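Local coordinates for protein 6-phosphogluconolactonase (Thermotoga maritima, PDB 1VL1) that catalyses the hydrolysis of 6-phosphogluconolactone to 6-phosphogluconate, the second step of the oxidative pentose phosphate pathway, at residues Leu187-Arg198 against Val220-Gly231; Leu143-Val151 against Glu201-Ile209. All blocks are in the same frame, centred on the assembly; numbering follows the deposited sequence.

Contacts 1 and 2 share one beta-alpha-beta unit: contact 1 pairs its two strands, 192-198 and 225-231, and contact 2 sets the connecting helix 200-210 against the loop that follows strand 140-143. Contact 1 is the larger, with more than half of its touching residues buried, built on a ladder of backbone hydrogen bonds and an aromatic stack, with charged side chains only towards its ends. Contact 2 lies further from the centre of the chain and is smaller and more polar, joined by a lysine and an arginine that reach loop carbonyls, beside a bound citrate. The two meet where the backbone of Leu143 is hydrogen-bonded to Leu194 and Leu196, and where Ile203 packs on Val230.

Contact 1 (Leu187-Arg198 against Val220-Gly231); sequences LNTSLYVLFLIR and VRGKEKTVWFVG
Phe195 and Trp228 lie on neighbouring parallel strands of a beta-alpha-beta crossover, in which strand 192-198 leads through helix 200-210 to strand 225-231. The Phe195 ring stacks on the six-membered ring of the indole, centroids 4.0 Å apart and planes at 15°, slid so that its CD2 lies over the junction near Trp228 CE2. Phe195 CB covers the same indole face as a CH-pi contact, 3.4 Å from Trp228 CE3. Both side chains have CG anti to the carbonyl carbon, beside the backbone N, which leans the two rings the same way and lets them overlap. Val220 O and Thr226 CG2 sit at the edge of the Phe195 ring, Val220 CB comes near its CZ, and Ile197 CD1 reaches Trp228 CE3; Ile209 of helix 200-210 also touches Trp228. On the other face of the sheet Leu194 CD2 lies beside Val227 CB at 3.7 Å, and Leu194 CD1 meets the edge of the Phe229 ring. Between these two layers the backbone ladder runs unbroken from Val193 N bonded to Lys225 O through to Gly231 N bonded to Ile197 O.

The end before the strands is looser and wetter. Leu191 O takes the N-H groups of both Glu224 and Lys225, tying the start of strand 225-231 and the residue before it to Leu191. Tyr192 offers a ring face to Glu224 CB, while the extended Lys223 chain runs past Asn188 O and Thr189 O to Gln137. A water donates to both Asn188 O and Arg221 O, bridging the two loops. Beside it, Arg221 N gives its hydrogen to Asn188 OD1 at 2.9 Å, approaching from above the amide carbonyl plane, 38° out of it.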
loop_
_atom_site.group_PDB
_atom_site.type_symbol
_atom_site.label_atom_id
_atom_site.label_comp_id
_atom_site.label_asym_id
_atom_site.label_seq_id
_atom_site.Cartn_x
_atom_site.Cartn_y
_atom_site.Cartn_z
ATOM N N LEU A 187 -4.384 5.317 -6.495
ATOM C CA LEU A 187 -4.882 4.369 -5.463
ATOM C C LEU A 187 -6.312 3.957 -5.762
ATOM O O LEU A 187 -6.709 2.804 -5.565
ATOM C CB LEU A 187 -4.730 4.965 -4.044
ATOM C CG LEU A 187 -3.270 5.077 -3.544
ATOM C CD1 LEU A 187 -3.267 5.773 -2.230
ATOM C CD2 LEU A 187 -2.703 3.694 -3.375
ATOM N N ASN A 188 -7.109 4.922 -6.206
ATOM C CA ASN A 188 -8.513 4.690 -6.473
ATOM C C ASN A 188 -8.828 3.903 -7.757
ATOM O O ASN A 188 -9.978 3.564 -8.032
ATOM C CB ASN A 188 -9.242 6.045 -6.378
ATOM C CG ASN A 188 -9.388 6.553 -4.948
ATOM O OD1 ASN A 188 -9.140 5.825 -3.996
ATOM N ND2 ASN A 188 -9.761 7.817 -4.803
ATOM N N THR A 189 -7.813 3.533 -8.547
ATOM C CA THR A 189 -8.029 2.542 -9.594
ATOM C C THR A 189 -8.102 1.117 -9.047
ATOM O O THR A 189 -8.486 0.204 -9.787
ATOM C CB THR A 189 -6.931 2.539 -10.682
ATOM O OG1 THR A 189 -5.664 2.150 -10.122
ATOM C CG2 THR A 189 -6.730 3.934 -11.262
ATOM N N SER A 190 -7.761 0.926 -7.780
ATOM C CA SER A 190 -7.771 -0.405 -7.188
ATOM C C SER A 190 -9.188 -0.937 -7.014
ATOM O O SER A 190 -10.060 -0.244 -6.497
ATOM C CB SER A 190 -7.101 -0.364 -5.838
ATOM O OG SER A 190 -5.791 0.165 -5.815
ATOM N N LEU A 191 -9.427 -2.178 -7.448
ATOM C CA LEU A 191 -10.721 -2.834 -7.261
ATOM C C LEU A 191 -11.029 -2.969 -5.751
ATOM O O LEU A 191 -12.132 -2.645 -5.319
ATOM C CB LEU A 191 -10.752 -4.200 -7.964
ATOM C CG LEU A 191 -10.589 -4.175 -9.494
ATOM C CD1 LEU A 191 -10.568 -5.614 -10.048
ATOM C CD2 LEU A 191 -11.774 -3.400 -10.152
ATOM N N TYR A 192 -10.031 -3.400 -4.980
ATOM C CA TYR A 192 -10.184 -3.620 -3.539
ATOM C C TYR A 192 -9.106 -2.864 -2.801
ATOM O O TYR A 192 -7.949 -2.935 -3.153
ATOM C CB TYR A 192 -10.098 -5.118 -3.218
ATOM C CG TYR A 192 -11.166 -5.941 -3.899
ATOM C CD1 TYR A 192 -12.414 -6.044 -3.360
ATOM C CD2 TYR A 192 -10.918 -6.567 -5.140
ATOM C CE1 TYR A 192 -13.428 -6.761 -4.004
ATOM C CE2 TYR A 192 -11.937 -7.302 -5.818
ATOM C CZ TYR A 192 -13.195 -7.380 -5.218
ATOM O OH TYR A 192 -14.235 -8.091 -5.796
ATOM N N VAL A 193 -9.504 -2.076 -1.799
ATOM C CA VAL A 193 -8.586 -1.399 -0.969
ATOM C C VAL A 193 -8.766 -1.967 0.451
ATOM O O VAL A 193 -9.895 -2.035 0.961
ATOM C CB VAL A 193 -8.851 0.113 -0.936
ATOM C CG1 VAL A 193 -8.052 0.754 0.121
ATOM C CG2 VAL A 193 -8.507 0.746 -2.268
ATOM N N LEU A 194 -7.656 -2.437 1.008
ATOM C CA LEU A 194 -7.613 -2.970 2.372
ATOM C C LEU A 194 -6.790 -2.043 3.227
ATOM O O LEU A 194 -5.635 -1.757 2.906
ATOM C CB LEU A 194 -6.945 -4.348 2.390
ATOM C CG LEU A 194 -7.464 -5.376 1.380
ATOM C CD1 LEU A 194 -6.855 -6.795 1.667
ATOM C CD2 LEU A 194 -8.930 -5.448 1.365
ATOM N N PHE A 195 -7.330 -1.593 4.355
ATOM C CA PHE A 195 -6.551 -0.823 5.328
ATOM C C PHE A 195 -6.256 -1.730 6.530
ATOM O O PHE A 195 -7.146 -2.401 7.015
ATOM C CB PHE A 195 -7.355 0.390 5.857
ATOM C CG PHE A 195 -7.432 1.526 4.868
ATOM C CD1 PHE A 195 -6.409 2.481 4.815
ATOM C CD2 PHE A 195 -8.545 1.676 4.053
ATOM C CE1 PHE A 195 -6.468 3.521 3.921
ATOM C CE2 PHE A 195 -8.599 2.753 3.174
ATOM C CZ PHE A 195 -7.601 3.631 3.106
ATOM N N LEU A 196 -5.026 -1.682 7.033
ATOM C CA LEU A 196 -4.600 -2.505 8.165
ATOM C C LEU A 196 -4.171 -1.569 9.269
ATOM O O LEU A 196 -3.159 -0.882 9.107
ATOM C CB LEU A 196 -3.413 -3.366 7.750
ATOM C CG LEU A 196 -3.626 -4.628 6.969
ATOM C CD1 LEU A 196 -4.688 -4.592 5.995
ATOM C CD2 LEU A 196 -2.307 -5.157 6.445
ATOM N N ILE A 197 -4.958 -1.492 10.335
ATOM C CA ILE A 197 -4.721 -0.550 11.416
ATOM C C ILE A 197 -4.889 -1.243 12.740
ATOM O O ILE A 197 -5.689 -2.192 12.860
ATOM C CB ILE A 197 -5.608 0.705 11.354
ATOM C CG1 ILE A 197 -7.130 0.383 11.426
ATOM C CG2 ILE A 197 -5.287 1.541 10.111
ATOM C CD1 ILE A 197 -7.883 1.607 11.873
ATOM N N ARG A 198 -4.181 -0.752 13.758
ATOM C CA ARG A 198 -4.291 -1.299 15.094
ATOM C C ARG A 198 -4.174 -0.197 16.130
ATOM O O ARG A 198 -3.377 0.756 15.954
ATOM C CB ARG A 198 -3.221 -2.361 15.367
ATOM C CG ARG A 198 -3.276 -3.572 14.439
ATOM C CD ARG A 198 -2.141 -4.520 14.651
ATOM N NE ARG A 198 -2.381 -5.421 15.758
ATOM C CZ ARG A 198 -1.737 -6.584 15.927
ATOM N NH1 ARG A 198 -0.811 -6.999 15.062
ATOM N NH2 ARG A 198 -2.027 -7.335 16.953
ATOM N N VAL A 220 -9.541 7.442 -0.093
ATOM C CA VAL A 220 -9.025 6.277 -0.797
ATOM C C VAL A 220 -10.049 5.158 -0.643
ATOM O O VAL A 220 -10.342 4.677 0.469
ATOM C CB VAL A 220 -7.628 5.804 -0.305
ATOM C CG1 VAL A 220 -7.192 4.613 -1.097
ATOM C CG2 VAL A 220 -6.632 6.855 -0.521
ATOM N N ARG A 221 -10.629 4.774 -1.770
ATOM C CA ARG A 221 -11.687 3.777 -1.815
ATOM C C ARG A 221 -11.471 2.818 -2.941
ATOM O O ARG A 221 -11.048 3.223 -4.043
ATOM C CB ARG A 221 -13.025 4.441 -2.011
ATOM C CG ARG A 221 -13.382 5.495 -1.006
ATOM C CD ARG A 221 -13.682 4.989 0.389
ATOM N NE ARG A 221 -13.895 6.154 1.283
ATOM C CZ ARG A 221 -15.042 6.723 1.582
ATOM N NH1 ARG A 221 -16.190 6.257 1.078
ATOM N NH2 ARG A 221 -15.046 7.792 2.388
ATOM N N GLY A 222 -11.805 1.549 -2.721
ATOM C CA GLY A 222 -11.777 0.567 -3.787
ATOM C C GLY A 222 -12.955 0.751 -4.745
ATOM O O GLY A 222 -14.023 1.211 -4.371
ATOM N N LYS A 223 -12.755 0.439 -6.018
ATOM C CA LYS A 223 -13.841 0.553 -6.963
ATOM C C LYS A 223 -14.976 -0.432 -6.663
ATOM O O LYS A 223 -16.155 -0.147 -6.944
ATOM C CB LYS A 223 -13.376 0.229 -8.365
ATOM C CG LYS A 223 -12.418 1.160 -8.960
ATOM C CD LYS A 223 -12.049 0.556 -10.318
ATOM C CE LYS A 223 -10.966 1.298 -11.014
ATOM N NZ LYS A 223 -10.588 0.600 -12.282
ATOM N N GLU A 224 -14.622 -1.579 -6.089
ATOM C CA GLU A 224 -15.574 -2.615 -5.723
ATOM C C GLU A 224 -15.856 -2.573 -4.227
ATOM O O GLU A 224 -17.006 -2.639 -3.789
ATOM C CB GLU A 224 -15.052 -3.987 -6.131
ATOM C CG GLU A 224 -15.084 -4.230 -7.628
ATOM C CD GLU A 224 -16.491 -4.188 -8.166
ATOM O OE1 GLU A 224 -17.373 -4.871 -7.580
ATOM O OE2 GLU A 224 -16.732 -3.458 -9.160
ATOM N N LYS A 225 -14.795 -2.454 -3.452
ATOM C CA LYS A 225 -14.896 -2.515 -1.992
ATOM C C LYS A 225 -13.727 -1.893 -1.263
ATOM O O LYS A 225 -12.614 -1.964 -1.725
ATOM C CB LYS A 225 -14.995 -3.972 -1.561
ATOM C CG LYS A 225 -15.735 -4.166 -0.274
ATOM C CD LYS A 225 -15.944 -5.663 0.075
ATOM C CE LYS A 225 -16.805 -6.327 -0.927
ATOM N NZ LYS A 225 -17.515 -7.541 -0.373
ATOM N N THR A 226 -14.011 -1.293 -0.101
ATOM C CA THR A 226 -13.002 -0.862 0.840
ATOM C C THR A 226 -13.220 -1.638 2.135
ATOM O O THR A 226 -14.340 -1.769 2.622
ATOM C CB THR A 226 -13.123 0.622 1.120
ATOM O OG1 THR A 226 -13.059 1.346 -0.119
ATOM C CG2 THR A 226 -12.019 1.113 1.919
ATOM N N VAL A 227 -12.145 -2.209 2.636
ATOM C CA VAL A 227 -12.179 -3.037 3.834
ATOM C C VAL A 227 -11.161 -2.577 4.838
ATOM O O VAL A 227 -9.987 -2.413 4.503
ATOM C CB VAL A 227 -11.843 -4.490 3.477
ATOM C CG1 VAL A 227 -11.887 -5.335 4.766
ATOM C CG2 VAL A 227 -12.823 -5.071 2.402
ATOM N N TRP A 228 -11.579 -2.392 6.091
ATOM C CA TRP A 228 -10.667 -2.079 7.175
ATOM C C TRP A 228 -10.541 -3.339 8.070
ATOM O O TRP A 228 -11.525 -3.941 8.459
ATOM C CB TRP A 228 -11.196 -0.931 8.024
ATOM C CG TRP A 228 -11.268 0.389 7.277
ATOM C CD1 TRP A 228 -12.182 0.720 6.323
ATOM C CD2 TRP A 228 -10.421 1.518 7.431
ATOM N NE1 TRP A 228 -11.958 1.984 5.866
ATOM C CE2 TRP A 228 -10.846 2.489 6.497
ATOM C CE3 TRP A 228 -9.333 1.805 8.229
ATOM C CZ2 TRP A 228 -10.266 3.736 6.403
ATOM C CZ3 TRP A 228 -8.751 3.057 8.125
ATOM C CH2 TRP A 228 -9.206 3.990 7.199
ATOM N N PHE A 229 -9.300 -3.684 8.411
ATOM C CA PHE A 229 -9.042 -4.717 9.399
ATOM C C PHE A 229 -8.466 -3.976 10.600
ATOM O O PHE A 229 -7.329 -3.473 10.542
ATOM C CB PHE A 229 -8.043 -5.742 8.848
ATOM C CG PHE A 229 -8.547 -6.524 7.697
ATOM C CD1 PHE A 229 -9.398 -7.557 7.894
ATOM C CD2 PHE A 229 -8.142 -6.233 6.384
ATOM C CE1 PHE A 229 -9.902 -8.286 6.820
ATOM C CE2 PHE A 229 -8.641 -6.983 5.300
ATOM C CZ PHE A 229 -9.482 -8.007 5.518
ATOM N N VAL A 230 -9.245 -3.897 11.665
ATOM C CA VAL A 230 -8.930 -3.071 12.819
ATOM C C VAL A 230 -8.647 -3.923 14.041
ATOM O O VAL A 230 -9.517 -4.684 14.495
ATOM C CB VAL A 230 -10.087 -2.161 13.135
ATOM C CG1 VAL A 230 -9.731 -1.217 14.315
ATOM C CG2 VAL A 230 -10.494 -1.396 11.874
ATOM N N GLY A 231 -7.411 -3.822 14.539
ATOM C CA GLY A 231 -6.979 -4.557 15.727
ATOM C C GLY A 231 -7.000 -3.679 16.974
ATOM O O GLY A 231 -6.834 -2.477 16.883
HETATM O O HOH W 1 -12.192 4.082 -6.419
#

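Contact 2 (Leu143-Val151 against Glu201-Ile209); sequences LGMGPDGHV and EKINRLTEI. With CIT (citric acid), chain B.
The guanidinium of Arg205 meets Pro147 O at its edge, in plane, where NH1 donates to that carbonyl oxygen over 3.0 Å, nearly along the C=O axis. Glu201 OE2 and the Glu208 carboxylate occupy other parts of the same edge. NE and NH2 grip Glu208 side-on, one to each oxygen, NE reaching OE1 at 2.8 Å; both acidic groups are met from above their carboxylate planes. Bends at chi2 and chi3 (-66° and 85°) fold the arginine back so that CG and CD also lie against Pro147 O. Replacing Arg205 with an alanine is likely to leave Pro147 O without this donor and Glu201 and Glu208 without the positive charge between them.

The second flat group, the His150 imidazole, has Gly146 N over one face, and the Phe155 ring stacks with the imidazole. At its edge ND1 gives its hydrogen to the syn lone pair of Asp148 OD1, 2.7 Å away, which holds the ring's rotation; the same oxygen accepts from His150 N in an Asx turn. NE2 donates to citrate O4 at 2.8 Å.

Lys202, fully extended beyond CG, lies alongside Pro147 and carries NZ to Met145 O at 2.9 Å. Lys202 NZ also donates to citrate O1 at 2.6 Å, and a water joins it to Met145 N. The citrate, probably from the crystallisation liquor, also bonds Arg55 N, consistent with an anion-binding pocket. Away from the citrate, Met145 CE turns back against Arg205 CB at 3.6 Å, and SD passes Ile209 CD1. The loop thus leaves strand 140-143 and runs beside helix 200-210, with Met145 reaching Ile197 of strand 192-198 and Trp228 of strand 225-231, and Leu206 touching Trp228 and Val230.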
loop_
_atom_site.group_PDB
_atom_site.type_symbol
_atom_site.label_atom_id
_atom_site.label_comp_id
_atom_site.label_asym_id
_atom_site.label_seq_id
_atom_site.Cartn_x
_atom_site.Cartn_y
_atom_site.Cartn_z
ATOM N N LEU A 143 -2.953 -1.246 2.420
ATOM C CA LEU A 143 -2.510 0.033 2.903
ATOM C C LEU A 143 -2.559 0.123 4.393
ATOM O O LEU A 143 -3.365 -0.601 5.035
ATOM C CB LEU A 143 -3.417 1.121 2.321
ATOM C CG LEU A 143 -3.439 1.196 0.804
ATOM C CD1 LEU A 143 -4.432 2.298 0.339
ATOM C CD2 LEU A 143 -2.032 1.430 0.241
ATOM N N GLY A 144 -1.647 0.908 4.965
ATOM C CA GLY A 144 -1.735 1.365 6.358
ATOM C C GLY A 144 -2.329 2.748 6.482
ATOM O O GLY A 144 -2.658 3.393 5.485
ATOM N N MET A 145 -2.482 3.205 7.705
ATOM C CA MET A 145 -2.857 4.594 7.949
ATOM C C MET A 145 -2.124 5.041 9.177
ATOM O O MET A 145 -2.032 4.311 10.127
ATOM C CB MET A 145 -4.358 4.687 8.218
ATOM C CG MET A 145 -4.815 6.069 8.589
ATOM S SD MET A 145 -6.549 6.195 9.081
ATOM C CE MET A 145 -6.399 5.520 10.702
ATOM N N GLY A 146 -1.555 6.225 9.127
ATOM C CA GLY A 146 -0.862 6.780 10.229
ATOM C C GLY A 146 -1.804 7.218 11.315
ATOM O O GLY A 146 -2.999 7.388 11.079
ATOM N N PRO A 147 -1.277 7.491 12.501
ATOM C CA PRO A 147 -2.080 8.016 13.607
ATOM C C PRO A 147 -2.588 9.455 13.395
ATOM O O PRO A 147 -3.403 9.971 14.187
ATOM C CB PRO A 147 -1.139 7.917 14.806
ATOM C CG PRO A 147 0.197 7.959 14.227
ATOM C CD PRO A 147 0.162 7.383 12.839
ATOM N N ASP A 148 -2.128 10.076 12.307
ATOM C CA ASP A 148 -2.661 11.351 11.806
ATOM C C ASP A 148 -3.687 11.221 10.667
ATOM O O ASP A 148 -4.230 12.234 10.196
ATOM C CB ASP A 148 -1.519 12.261 11.359
ATOM C CG ASP A 148 -0.618 11.621 10.320
ATOM O OD1 ASP A 148 -0.848 10.466 9.871
ATOM O OD2 ASP A 148 0.419 12.217 9.917
ATOM N N GLY A 149 -4.008 9.993 10.240
ATOM C CA GLY A 149 -4.923 9.826 9.177
ATOM C C GLY A 149 -4.295 9.768 7.795
ATOM O O GLY A 149 -5.007 9.596 6.817
ATOM N N HIS A 150 -2.950 9.843 7.708
ATOM C CA HIS A 150 -2.299 9.836 6.428
ATOM C C HIS A 150 -2.317 8.421 5.795
ATOM O O HIS A 150 -2.475 7.408 6.489
ATOM C CB HIS A 150 -0.873 10.440 6.532
ATOM C CG HIS A 150 0.204 9.448 6.824
ATOM N ND1 HIS A 150 0.676 9.213 8.098
ATOM C CD2 HIS A 150 0.930 8.655 5.997
ATOM C CE1 HIS A 150 1.637 8.297 8.043
ATOM N NE2 HIS A 150 1.824 7.954 6.780
ATOM N N VAL A 151 -2.249 8.359 4.478
ATOM C CA VAL A 151 -2.217 7.105 3.738
ATOM C C VAL A 151 -1.126 7.174 2.682
ATOM O O VAL A 151 -0.832 8.247 2.164
ATOM C CB VAL A 151 -3.592 6.890 3.113
ATOM C CG1 VAL A 151 -3.940 8.009 2.125
ATOM C CG2 VAL A 151 -3.713 5.509 2.496
ATOM N N GLU A 201 -5.482 5.012 18.909
ATOM C CA GLU A 201 -5.344 6.271 18.155
ATOM C C GLU A 201 -5.847 6.161 16.732
ATOM O O GLU A 201 -6.489 7.092 16.216
ATOM C CB GLU A 201 -3.898 6.760 18.145
ATOM C CG GLU A 201 -3.757 8.236 17.851
ATOM C CD GLU A 201 -4.314 9.161 18.938
ATOM O OE1 GLU A 201 -4.909 8.710 19.957
ATOM O OE2 GLU A 201 -4.132 10.390 18.786
ATOM N N LYS A 202 -5.528 5.047 16.076
ATOM C CA LYS A 202 -5.960 4.854 14.703
ATOM C C LYS A 202 -7.461 4.567 14.653
ATOM O O LYS A 202 -8.139 5.007 13.748
ATOM C CB LYS A 202 -5.172 3.786 14.009
ATOM C CG LYS A 202 -3.707 4.171 13.934
ATOM C CD LYS A 202 -2.969 3.267 13.117
ATOM C CE LYS A 202 -1.475 3.603 13.162
ATOM N NZ LYS A 202 -0.795 2.689 12.217
ATOM N N ILE A 203 -7.982 3.860 15.653
ATOM C CA ILE A 203 -9.445 3.737 15.785
ATOM C C ILE A 203 -10.099 5.122 15.895
ATOM O O ILE A 203 -11.110 5.414 15.260
ATOM C CB ILE A 203 -9.829 2.842 16.999
ATOM C CG1 ILE A 203 -9.466 1.392 16.701
ATOM C CG2 ILE A 203 -11.307 2.961 17.249
ATOM C CD1 ILE A 203 -9.412 0.534 17.884
ATOM N N ASN A 204 -9.481 6.016 16.644
ATOM C CA ASN A 204 -10.021 7.364 16.781
ATOM C C ASN A 204 -10.074 8.008 15.396
ATOM O O ASN A 204 -11.097 8.592 14.989
ATOM C CB ASN A 204 -9.151 8.226 17.712
ATOM C CG ASN A 204 -9.312 7.885 19.148
ATOM O OD1 ASN A 204 -10.363 7.435 19.570
ATOM N ND2 ASN A 204 -8.260 8.127 19.936
ATOM N N ARG A 205 -8.985 7.878 14.639
ATOM C CA ARG A 205 -8.966 8.453 13.290
ATOM C C ARG A 205 -10.036 7.812 12.395
ATOM O O ARG A 205 -10.711 8.506 11.636
ATOM C CB ARG A 205 -7.621 8.290 12.607
ATOM C CG ARG A 205 -6.473 9.002 13.272
ATOM C CD ARG A 205 -6.531 10.528 13.261
ATOM N NE ARG A 205 -7.303 11.049 14.356
ATOM C CZ ARG A 205 -6.902 11.062 15.629
ATOM N NH1 ARG A 205 -5.712 10.579 15.986
ATOM N NH2 ARG A 205 -7.690 11.560 16.564
ATOM N N LEU A 206 -10.186 6.483 12.485
ATOM C CA LEU A 206 -11.255 5.829 11.740
ATOM C C LEU A 206 -12.626 6.343 12.131
ATOM O O LEU A 206 -13.491 6.569 11.272
ATOM C CB LEU A 206 -11.186 4.315 11.857
ATOM C CG LEU A 206 -12.360 3.593 11.155
ATOM C CD1 LEU A 206 -12.336 3.830 9.657
ATOM C CD2 LEU A 206 -12.185 2.129 11.447
ATOM N N THR A 207 -12.871 6.593 13.422
ATOM C CA THR A 207 -14.186 7.171 13.780
ATOM C C THR A 207 -14.418 8.555 13.167
ATOM O O THR A 207 -15.517 8.877 12.808
ATOM C CB THR A 207 -14.435 7.225 15.267
ATOM O OG1 THR A 207 -13.492 8.064 15.927
ATOM C CG2 THR A 207 -14.337 5.795 15.898
ATOM N N GLU A 208 -13.348 9.345 13.066
ATOM C CA GLU A 208 -13.425 10.633 12.402
ATOM C C GLU A 208 -13.772 10.469 10.918
ATOM O O GLU A 208 -14.613 11.205 10.390
ATOM C CB GLU A 208 -12.102 11.392 12.614
ATOM C CG GLU A 208 -11.843 11.732 14.086
ATOM C CD GLU A 208 -10.439 12.264 14.389
ATOM O OE1 GLU A 208 -9.586 12.339 13.495
ATOM O OE2 GLU A 208 -10.206 12.571 15.572
ATOM N N ILE A 209 -13.178 9.474 10.266
ATOM C CA ILE A 209 -13.477 9.125 8.863
ATOM C C ILE A 209 -14.954 8.732 8.691
ATOM O O ILE A 209 -15.621 9.158 7.740
ATOM C CB ILE A 209 -12.507 8.025 8.376
ATOM C CG1 ILE A 209 -11.149 8.681 8.110
ATOM C CG2 ILE A 209 -12.978 7.395 7.120
ATOM C CD1 ILE A 209 -9.987 7.746 8.088
HETATM C C1 CIT B . 2.085 3.526 11.119
HETATM O O1 CIT B . 1.689 2.392 11.514
HETATM O O2 CIT B . 2.098 4.512 11.896
HETATM C C2 CIT B . 2.513 3.682 9.686
HETATM C C3 CIT B . 3.844 4.451 9.561
HETATM O O7 CIT B . 3.564 5.859 9.856
HETATM C C4 CIT B . 4.470 4.334 8.154
HETATM C C5 CIT B . 3.496 4.900 7.122
HETATM O O3 CIT B . 2.421 4.267 6.882
HETATM O O4 CIT B . 3.735 5.972 6.479
HETATM C C6 CIT B . 4.868 3.871 10.544
HETATM O O5 CIT B . 4.968 2.626 10.730
HETATM O O6 CIT B . 5.630 4.670 11.157
HETATM O O HOH W 2 -1.577 1.151 9.678
#